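PDB 2BK8: titin heart isoform N2-B from Homo sapiens, which probably serves as a structural immunoglobulin-like module of the giant muscle protein titin, placed at the M-band of the sarcomere. Local coordinates for residues D70-C75 against Y87-V92. Residues are numbered along the deposited sequence; the frame is centred on the assembly and turned at random.
Sequences DGTYRC and YAELFV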
# COMPACT_ATOMS: atom_id res chain seq x y z
N ASP A 70 -11.92 -4.41 -3.90
CA ASP A 70 -11.32 -5.74 -4.04
C ASP A 70 -10.31 -5.73 -5.21
O ASP A 70 -10.66 -5.39 -6.35
CB ASP A 70 -12.43 -6.81 -4.21
CG ASP A 70 -11.90 -8.25 -4.20
OD1 ASP A 70 -11.01 -8.56 -5.03
OD2 ASP A 70 -12.41 -9.09 -3.39
N GLY A 71 -9.06 -6.10 -4.91
CA GLY A 71 -7.98 -6.22 -5.92
C GLY A 71 -6.56 -6.23 -5.36
O GLY A 71 -6.31 -6.68 -4.22
N THR A 72 -5.64 -5.70 -6.17
CA THR A 72 -4.21 -5.71 -5.84
C THR A 72 -3.68 -4.31 -5.50
O THR A 72 -3.92 -3.37 -6.27
CB THR A 72 -3.40 -6.29 -7.01
OG1 THR A 72 -3.89 -7.60 -7.34
CG2 THR A 72 -1.94 -6.39 -6.64
N TYR A 73 -2.94 -4.21 -4.38
CA TYR A 73 -2.35 -2.93 -3.92
C TYR A 73 -0.82 -3.04 -4.01
O TYR A 73 -0.26 -4.10 -3.67
CB TYR A 73 -2.82 -2.61 -2.47
CG TYR A 73 -4.29 -2.24 -2.43
CD1 TYR A 73 -4.68 -0.91 -2.31
CD2 TYR A 73 -5.28 -3.21 -2.58
CE1 TYR A 73 -6.05 -0.54 -2.35
CE2 TYR A 73 -6.65 -2.87 -2.60
CZ TYR A 73 -7.02 -1.54 -2.48
OH TYR A 73 -8.38 -1.24 -2.50
N ARG A 74 -0.15 -2.00 -4.52
CA ARG A 74 1.32 -1.97 -4.70
C ARG A 74 1.90 -0.82 -3.89
O ARG A 74 1.38 0.28 -3.91
CB ARG A 74 1.69 -1.78 -6.18
CG ARG A 74 3.19 -1.54 -6.52
CD ARG A 74 3.33 -1.28 -8.03
NE ARG A 74 4.71 -1.18 -8.51
CZ ARG A 74 5.06 -1.18 -9.79
NH1 ARG A 74 4.15 -1.30 -10.75
NH2 ARG A 74 6.34 -1.09 -10.14
N CYS A 75 2.99 -1.09 -3.17
CA CYS A 75 3.81 -0.03 -2.54
C CYS A 75 5.07 0.08 -3.37
O CYS A 75 5.88 -0.87 -3.43
CB CYS A 75 4.18 -0.41 -1.10
SG CYS A 75 5.20 0.83 -0.22
N TYR A 87 3.61 -6.13 -3.01
CA TYR A 87 2.19 -6.25 -3.43
C TYR A 87 1.36 -7.02 -2.39
O TYR A 87 1.90 -7.88 -1.68
CB TYR A 87 2.14 -6.99 -4.78
CG TYR A 87 2.82 -6.27 -5.93
CD1 TYR A 87 2.12 -5.42 -6.77
CD2 TYR A 87 4.18 -6.46 -6.19
CE1 TYR A 87 2.74 -4.76 -7.83
CE2 TYR A 87 4.82 -5.80 -7.26
CZ TYR A 87 4.08 -4.95 -8.07
OH TYR A 87 4.65 -4.29 -9.14
N ALA A 88 0.05 -6.72 -2.28
CA ALA A 88 -0.86 -7.55 -1.48
C ALA A 88 -2.31 -7.37 -1.95
O ALA A 88 -2.60 -6.42 -2.68
CB ALA A 88 -0.72 -7.20 0.01
N GLU A 89 -3.19 -8.29 -1.56
CA GLU A 89 -4.57 -8.32 -2.02
C GLU A 89 -5.51 -7.77 -0.94
O GLU A 89 -5.21 -7.86 0.28
CB GLU A 89 -4.98 -9.76 -2.32
CG GLU A 89 -4.07 -10.42 -3.37
CD GLU A 89 -4.28 -9.78 -4.73
OE1 GLU A 89 -5.39 -9.88 -5.28
OE2 GLU A 89 -3.33 -9.15 -5.24
N LEU A 90 -6.66 -7.26 -1.39
CA LEU A 90 -7.79 -6.92 -0.52
C LEU A 90 -8.96 -7.78 -1.04
O LEU A 90 -9.28 -7.72 -2.24
CB LEU A 90 -8.15 -5.42 -0.62
CG LEU A 90 -9.09 -4.82 0.43
CD1 LEU A 90 -9.01 -3.27 0.42
CD2 LEU A 90 -10.51 -5.28 0.24
N PHE A 91 -9.51 -8.63 -0.18
CA PHE A 91 -10.69 -9.46 -0.51
C PHE A 91 -11.94 -8.88 0.18
O PHE A 91 -11.95 -8.71 1.39
CB PHE A 91 -10.50 -10.92 -0.07
CG PHE A 91 -9.11 -11.49 -0.34
CD1 PHE A 91 -8.72 -11.85 -1.63
CD2 PHE A 91 -8.23 -11.71 0.71
CE1 PHE A 91 -7.43 -12.37 -1.87
CE2 PHE A 91 -6.95 -12.23 0.49
CZ PHE A 91 -6.56 -12.57 -0.80
N VAL A 92 -12.98 -8.62 -0.62
CA VAL A 92 -14.35 -8.28 -0.14
C VAL A 92 -15.37 -9.40 -0.46
O VAL A 92 -15.42 -9.91 -1.59
CB VAL A 92 -14.84 -6.93 -0.77
CG1 VAL A 92 -16.25 -6.52 -0.23
CG2 VAL A 92 -13.83 -5.81 -0.53
O HOH W 1 -13.79 -11.39 -2.98
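Tyr73 and Ala88 face each other as an antiparallel hydrogen-bonded pair. Tyr73 N gives a nearly straight bond to Ala88 O (2.8 Å), and Ala88 N returns one to Tyr73 O. Gly71 and Leu90 form a second such pair, with Leu90 N to Gly71 O at 2.9 Å. Between them Thr72 lies opposite Glu89. Thr72 OG1 donates to Glu89 OE2 (2.7 Å) on its syn lone pair. The Glu89 chain bends at chi2 (-68°), which brings its carboxylate back to the threonine. Arg74 and Tyr87 lie side by side on the same face of the sheet. Arg74 CG is 3.5 Å from Tyr87 CE1, and the Tyr87 hydroxyl sits over the centre of the guanidinium. The ring and guanidinium planes are 43° apart, and Arg74 NE bonds to Ser85 OG. An alanine in place of Arg74 would strip the aliphatic chain from against the Tyr87 ring and remove the bond from NE to Ser85 OG, and would probably leave that ring freer to turn. On the other face, Tyr73 CE2 packs on Leu90 CB (3.6 Å). Past the last pair, with CG anti to its backbone N (chi1 -173°), the Asp70 carboxylate reaches across to strand 83-92, where OD2 accepts from Val92 N at 2.9 Å. A water also joins Asp70 OD2 to Val92 O. Arg96 makes salt bridges to Asp70 OD1 and Glu89 OE1 and probably eases the repulsion between the two acids. Tyr73 OH bonds to Asp69 O, consistent with the tyrosine corner of immunoglobulin folds. The contact is part of the hairpin of strands 71-78 and 83-92. Strand 33-38 flanks it beside 71-78, and strand 11-13 runs parallel to 83-92. Tyr73, Ala88 and Leu90 face the sandwich core, where Tyr21 of strand 19-26 in the opposing sheet touches all three.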